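Local coordinates for protein putative 2,5-diketo-D-gluconic acid reductase B (Sinorhizobium meliloti, PDB 3UP8) that probably reduces carbonyl compounds such as methylglyoxal and 2,5-diketo-D-gluconic acid with NADPH, as an aldo/keto reductase, at residues Thr178-Tyr183 with Thr204-Met209; Tyr183-Asp188 with Leu236-Gln241. All coordinates share one frame; numbering follows the deposited sequence.

Contact 1 of 2, residues Thr178-Tyr183 with Thr204-Met209; sequences TNQVEY and TSYYAM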
loop_
_atom_site.group_PDB
_atom_site.type_symbol
_atom_site.label_atom_id
_atom_site.label_comp_id
_atom_site.label_asym_id
_atom_site.label_seq_id
_atom_site.Cartn_x
_atom_site.Cartn_y
_atom_site.Cartn_z
ATOM N N THR A 178 -7.750 -4.672 3.157
ATOM C CA THR A 178 -6.345 -4.522 3.504
ATOM C C THR A 178 -6.192 -3.512 4.628
ATOM O O THR A 178 -7.068 -2.671 4.851
ATOM C CB THR A 178 -5.476 -4.074 2.255
ATOM O OG1 THR A 178 -4.086 -4.354 2.485
ATOM C CG2 THR A 178 -5.628 -2.576 1.965
ATOM N N ASN A 179 -5.080 -3.626 5.344
ATOM C CA ASN A 179 -4.592 -2.576 6.234
ATOM C C ASN A 179 -3.213 -2.140 5.715
ATOM O O ASN A 179 -2.255 -2.929 5.692
ATOM C CB ASN A 179 -4.513 -3.076 7.690
ATOM C CG ASN A 179 -4.127 -1.970 8.678
ATOM O OD1 ASN A 179 -4.239 -0.777 8.383
ATOM N ND2 ASN A 179 -3.660 -2.370 9.851
ATOM N N GLN A 180 -3.137 -0.893 5.272
ATOM C CA GLN A 180 -1.911 -0.351 4.754
ATOM C C GLN A 180 -1.132 0.270 5.902
ATOM O O GLN A 180 -1.609 1.188 6.579
ATOM C CB GLN A 180 -2.164 0.673 3.637
ATOM C CG GLN A 180 -0.859 1.249 3.090
ATOM C CD GLN A 180 -1.029 2.130 1.865
ATOM O OE1 GLN A 180 -1.799 1.815 0.942
ATOM N NE2 GLN A 180 -0.280 3.231 1.831
ATOM N N VAL A 181 0.060 -0.273 6.127
ATOM C CA VAL A 181 0.908 0.110 7.249
ATOM C C VAL A 181 2.377 0.189 6.826
ATOM O O VAL A 181 2.776 -0.391 5.813
ATOM C CB VAL A 181 0.810 -0.906 8.411
ATOM C CG1 VAL A 181 -0.624 -0.952 8.991
ATOM C CG2 VAL A 181 1.279 -2.306 7.977
ATOM N N GLU A 182 3.159 0.933 7.606
ATOM C CA GLU A 182 4.620 0.957 7.462
ATOM C C GLU A 182 5.145 -0.447 7.719
ATOM O O GLU A 182 4.819 -1.046 8.727
ATOM C CB GLU A 182 5.221 1.906 8.495
ATOM C CG GLU A 182 6.718 2.020 8.409
ATOM C CD GLU A 182 7.286 3.007 9.401
ATOM O OE1 GLU A 182 6.542 3.885 9.877
ATOM O OE2 GLU A 182 8.491 2.897 9.693
ATOM N N TYR A 183 5.936 -0.983 6.795
ATOM C CA TYR A 183 6.490 -2.324 6.981
ATOM C C TYR A 183 7.785 -2.444 6.179
ATOM O O TYR A 183 7.807 -2.219 4.970
ATOM C CB TYR A 183 5.469 -3.394 6.570
ATOM C CG TYR A 183 5.811 -4.813 6.990
ATOM C CD1 TYR A 183 6.619 -5.072 8.099
ATOM C CD2 TYR A 183 5.308 -5.904 6.268
ATOM C CE1 TYR A 183 6.928 -6.396 8.479
ATOM C CE2 TYR A 183 5.600 -7.222 6.641
ATOM C CZ TYR A 183 6.401 -7.455 7.741
ATOM O OH TYR A 183 6.676 -8.765 8.072
ATOM N N THR A 204 -0.804 -4.062 3.306
ATOM C CA THR A 204 -0.072 -3.322 2.307
ATOM C C THR A 204 1.066 -2.529 2.952
ATOM O O THR A 204 0.832 -1.709 3.828
ATOM C CB THR A 204 -0.975 -2.403 1.494
ATOM O OG1 THR A 204 -1.977 -3.194 0.848
ATOM C CG2 THR A 204 -0.147 -1.665 0.419
ATOM N N SER A 205 2.286 -2.783 2.486
ATOM C CA SER A 205 3.492 -2.154 3.031
ATOM C C SER A 205 3.833 -0.825 2.362
ATOM O O SER A 205 3.844 -0.735 1.130
ATOM C CB SER A 205 4.684 -3.105 2.853
ATOM O OG SER A 205 5.907 -2.393 2.971
ATOM N N TYR A 206 4.117 0.192 3.179
ATOM C CA TYR A 206 4.829 1.381 2.707
ATOM C C TYR A 206 6.152 1.550 3.469
ATOM O O TYR A 206 6.345 0.951 4.540
ATOM C CB TYR A 206 3.972 2.667 2.732
ATOM C CG TYR A 206 3.547 3.186 4.102
ATOM C CD1 TYR A 206 4.419 3.941 4.885
ATOM C CD2 TYR A 206 2.259 2.953 4.587
ATOM C CE1 TYR A 206 4.029 4.436 6.135
ATOM C CE2 TYR A 206 1.857 3.446 5.838
ATOM C CZ TYR A 206 2.751 4.189 6.598
ATOM O OH TYR A 206 2.383 4.691 7.825
ATOM N N TYR A 207 7.047 2.356 2.894
ATOM C CA TYR A 207 8.397 2.630 3.438
ATOM C C TYR A 207 9.291 1.388 3.476
ATOM O O TYR A 207 10.075 1.207 4.409
ATOM C CB TYR A 207 8.342 3.275 4.837
ATOM C CG TYR A 207 8.684 4.749 4.849
ATOM C CD1 TYR A 207 7.877 5.659 5.526
ATOM C CD2 TYR A 207 9.826 5.234 4.196
ATOM C CE1 TYR A 207 8.186 7.018 5.543
ATOM C CE2 TYR A 207 10.142 6.593 4.204
ATOM C CZ TYR A 207 9.305 7.480 4.885
ATOM O OH TYR A 207 9.575 8.824 4.896
ATOM N N ALA A 208 9.158 0.539 2.465
ATOM C CA ALA A 208 10.002 -0.659 2.319
ATOM C C ALA A 208 11.506 -0.369 2.498
ATOM O O ALA A 208 12.228 -1.189 3.055
ATOM C CB ALA A 208 9.752 -1.311 0.974
HETATM N N MSE A 209 11.957 0.791 2.024
HETATM C CA MSE A 209 13.386 1.172 2.061
HETATM C C MSE A 209 13.841 1.731 3.419
HETATM O O MSE A 209 15.027 2.034 3.607
HETATM C CB MSE A 209 13.697 2.210 0.971
HETATM C CG MSE A 209 13.444 1.772 -0.456
HETATM SE SE MSE A 209 14.481 0.192 -0.913
HETATM C CE MSE A 209 13.152 -1.184 -0.710
#

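Contact 2 of 2, residues Tyr183-Asp188 with Leu236-Gln241; sequences YHPYLD and LRWLVQ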
loop_
_atom_site.group_PDB
_atom_site.type_symbol
_atom_site.label_atom_id
_atom_site.label_comp_id
_atom_site.label_asym_id
_atom_site.label_seq_id
_atom_site.Cartn_x
_atom_site.Cartn_y
_atom_site.Cartn_z
ATOM N N TYR A 183 5.936 -0.983 6.795
ATOM C CA TYR A 183 6.490 -2.324 6.981
ATOM C C TYR A 183 7.785 -2.444 6.179
ATOM O O TYR A 183 7.807 -2.219 4.970
ATOM C CB TYR A 183 5.469 -3.394 6.570
ATOM C CG TYR A 183 5.811 -4.813 6.990
ATOM C CD1 TYR A 183 6.619 -5.072 8.099
ATOM C CD2 TYR A 183 5.308 -5.904 6.268
ATOM C CE1 TYR A 183 6.928 -6.396 8.479
ATOM C CE2 TYR A 183 5.600 -7.222 6.641
ATOM C CZ TYR A 183 6.401 -7.455 7.741
ATOM O OH TYR A 183 6.676 -8.765 8.072
ATOM N N HIS A 184 8.857 -2.767 6.896
ATOM C CA HIS A 184 10.204 -2.890 6.342
ATOM C C HIS A 184 10.980 -3.732 7.359
ATOM O O HIS A 184 10.463 -4.018 8.440
ATOM C CB HIS A 184 10.844 -1.510 6.155
ATOM C CG HIS A 184 10.716 -0.615 7.350
ATOM N ND1 HIS A 184 11.458 -0.790 8.502
ATOM C CD2 HIS A 184 9.938 0.474 7.567
ATOM C CE1 HIS A 184 11.123 0.137 9.383
ATOM N NE2 HIS A 184 10.205 0.919 8.840
ATOM N N PRO A 185 12.213 -4.146 7.022
ATOM C CA PRO A 185 12.917 -5.072 7.929
ATOM C C PRO A 185 13.108 -4.574 9.378
ATOM O O PRO A 185 13.217 -5.395 10.299
ATOM C CB PRO A 185 14.265 -5.261 7.235
ATOM C CG PRO A 185 13.946 -5.068 5.763
ATOM C CD PRO A 185 12.943 -3.947 5.754
ATOM N N TYR A 186 13.119 -3.254 9.584
ATOM C CA TYR A 186 13.373 -2.688 10.924
ATOM C C TYR A 186 12.137 -2.534 11.815
ATOM O O TYR A 186 12.253 -2.195 13.001
ATOM C CB TYR A 186 14.171 -1.382 10.800
ATOM C CG TYR A 186 15.334 -1.569 9.859
ATOM C CD1 TYR A 186 16.461 -2.314 10.239
ATOM C CD2 TYR A 186 15.291 -1.044 8.570
ATOM C CE1 TYR A 186 17.523 -2.514 9.340
ATOM C CE2 TYR A 186 16.317 -1.238 7.682
ATOM C CZ TYR A 186 17.431 -1.963 8.063
ATOM O OH TYR A 186 18.426 -2.115 7.143
ATOM N N LEU A 187 10.954 -2.792 11.252
ATOM C CA LEU A 187 9.719 -2.703 12.035
ATOM C C LEU A 187 8.969 -4.024 12.021
ATOM O O LEU A 187 8.439 -4.425 10.988
ATOM C CB LEU A 187 8.823 -1.566 11.527
ATOM C CG LEU A 187 7.488 -1.371 12.259
ATOM C CD1 LEU A 187 7.709 -1.074 13.760
ATOM C CD2 LEU A 187 6.719 -0.233 11.587
ATOM N N ASP A 188 8.924 -4.680 13.180
ATOM C CA ASP A 188 8.185 -5.935 13.347
ATOM C C ASP A 188 6.674 -5.719 13.175
ATOM O O ASP A 188 6.101 -4.796 13.767
ATOM C CB ASP A 188 8.451 -6.535 14.731
ATOM C CG ASP A 188 7.660 -7.816 14.974
ATOM O OD1 ASP A 188 7.580 -8.673 14.067
ATOM O OD2 ASP A 188 7.105 -7.965 16.078
ATOM N N LEU A 236 12.374 -5.524 -0.771
ATOM C CA LEU A 236 11.127 -5.680 -1.532
ATOM C C LEU A 236 10.731 -7.140 -1.687
ATOM O O LEU A 236 9.569 -7.497 -1.521
ATOM C CB LEU A 236 11.257 -5.052 -2.916
ATOM C CG LEU A 236 11.343 -3.528 -3.012
ATOM C CD1 LEU A 236 11.805 -3.111 -4.407
ATOM C CD2 LEU A 236 10.026 -2.846 -2.657
ATOM N N ARG A 237 11.701 -7.990 -2.005
ATOM C CA ARG A 237 11.432 -9.412 -2.128
ATOM C C ARG A 237 11.015 -10.020 -0.795
ATOM O O ARG A 237 10.105 -10.835 -0.756
ATOM C CB ARG A 237 12.632 -10.159 -2.737
ATOM C CG ARG A 237 12.436 -11.664 -2.891
ATOM C CD ARG A 237 11.421 -12.000 -4.001
ATOM N NE ARG A 237 10.726 -13.260 -3.746
ATOM C CZ ARG A 237 9.831 -13.809 -4.569
ATOM N NH1 ARG A 237 9.527 -13.221 -5.726
ATOM N NH2 ARG A 237 9.250 -14.962 -4.245
ATOM N N TRP A 238 11.661 -9.610 0.297
ATOM C CA TRP A 238 11.349 -10.155 1.616
ATOM C C TRP A 238 9.886 -9.872 1.981
ATOM O O TRP A 238 9.210 -10.699 2.614
ATOM C CB TRP A 238 12.278 -9.557 2.677
ATOM C CG TRP A 238 11.896 -9.914 4.086
ATOM C CD1 TRP A 238 12.073 -11.128 4.699
ATOM C CD2 TRP A 238 11.300 -9.051 5.072
ATOM N NE1 TRP A 238 11.600 -11.080 5.995
ATOM C CE2 TRP A 238 11.132 -9.815 6.251
ATOM C CE3 TRP A 238 10.890 -7.707 5.072
ATOM C CZ2 TRP A 238 10.576 -9.278 7.429
ATOM C CZ3 TRP A 238 10.327 -7.170 6.251
ATOM C CH2 TRP A 238 10.179 -7.959 7.406
ATOM N N LEU A 239 9.409 -8.692 1.584
ATOM C CA LEU A 239 7.998 -8.333 1.775
ATOM C C LEU A 239 7.071 -9.171 0.894
ATOM O O LEU A 239 6.157 -9.836 1.376
ATOM C CB LEU A 239 7.808 -6.833 1.498
ATOM C CG LEU A 239 8.547 -5.922 2.495
ATOM C CD1 LEU A 239 8.635 -4.497 1.969
ATOM C CD2 LEU A 239 7.854 -5.945 3.846
ATOM N N VAL A 240 7.353 -9.163 -0.404
ATOM C CA VAL A 240 6.462 -9.713 -1.410
ATOM C C VAL A 240 6.417 -11.245 -1.331
ATOM O O VAL A 240 5.431 -11.870 -1.732
ATOM C CB VAL A 240 6.852 -9.136 -2.795
ATOM C CG1 VAL A 240 7.614 -10.145 -3.670
ATOM C CG2 VAL A 240 5.651 -8.547 -3.480
ATOM N N GLN A 241 7.472 -11.834 -0.766
ATOM C CA GLN A 241 7.542 -13.281 -0.541
ATOM C C GLN A 241 6.715 -13.728 0.669
ATOM O O GLN A 241 6.403 -14.908 0.810
ATOM C CB GLN A 241 9.010 -13.724 -0.377
ATOM C CG GLN A 241 9.236 -15.240 -0.396
ATOM C CD GLN A 241 10.697 -15.600 -0.649
ATOM O OE1 GLN A 241 11.345 -15.058 -1.553
ATOM N NE2 GLN A 241 11.214 -16.520 0.141
#

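Contact 1 of 2, residues Thr178-Tyr183 with Thr204-Met209
V181 sits opposite S205 in a parallel beta ladder between neighbouring strands of the aldo/keto reductase (beta/alpha)8 barrel, and hydrogen-bonds the residues flanking S205: its N to T204 O (2.8 Å) and its O to Y206 N (3.0 Å), as parallel pairing requires. Packing is tightest on the face of Q180, E182, T204 and Y206. T204, compact and branched at CB, uses both arms: CG2 lies 4.0 Å from Q180 CG, while OG1 hydrogen-bonds T178 OG1 at 2.9 Å, and the T178 hydroxyl also hydrogen-bonds S202 OG. The Y206 ring is folded back across the neighbouring strand because CG sits between the backbone N and carbonyl carbon (chi1 66°). A flat ring suits a flat peptide: E182 N stands 3.3 Å above its plane, toward the rim, and N159 holds the hydroxyl. As in relatives, this tyrosine probably offers a ring face to the nicotinamide; a bound acetate lies beside it. Toward the C-terminal ends of the strands the fit slackens. Partly exposed Y207 brings only CB near E182 CG, at 4.1 Å, and the E182 carboxylate turns to the backbone N atoms of I286 and V287. Y183 N still bonds Y206 O, nearly straight at 165°. On the other face S205, small enough to sit beside Y183 CB, has OG anti to its N (chi1 162°) and donates to Y183 O over 2.8 Å.

Contact 2 of 2, residues Tyr183-Asp188 with Leu236-Gln241
Y183 turns one ring face to W238 and L239 where the loop after a barrel strand packs on helix 231-240 of the (beta/alpha)8 fold. L239 CD2 makes a CH-pi contact over that face, 3.9 Å from the ring centroid, a fit for a slim methyl. The W238 six-membered ring is inclined to the tyrosine ring by 56°, with centroids 5.3 Å apart, and its CH2 lies 3.8 Å from Y183 CE1. The phenol oxygen is hydrogen-bonded to Q242 OE1. Replacing Y183 by an alanine is likely to leave a gap beside L239 CD2 and W238 CH2, and Q242 OE1 without its phenol partner. Next, H184 opens a type I turn, its O receiving L187 N; its imidazole NE2 hydrogen-bonds E182 OE2, and W238 meets its carbonyl carbon. P185 follows, its ring-fixed phi of -57° matching the second position of such a turn. W238, with CG anti to its backbone N (chi1 172°), extends its indole from the helix to this proline, while V276 of helix 270-277 touches both. W238 CZ3 comes within 3.6 Å of P185 N, and W238 CE3 within 4.1 Å of P185 CG.

In the fold
From the N terminus the chain first completes five barrel strands, then runs up strand 176-182 and, through Y183, straight into the loop 183-188; Y183 belongs to both contacts. Contact 1 closes the shorter loop, returning through helix 190-199 to strand 202-206 in one beta-alpha-beta unit. Contact 2 closes a longer one, after strand 202-206 and two more helices, on helix 231-240. The segments alternate along the sequence, so the two closures cross rather than nest. Where they meet, A208 CB packs on L239 CD1 at 3.5 Å. Together they tie adjacent strands of the barrel wall, a loop at their C-terminal end, and the outer helix 231-240.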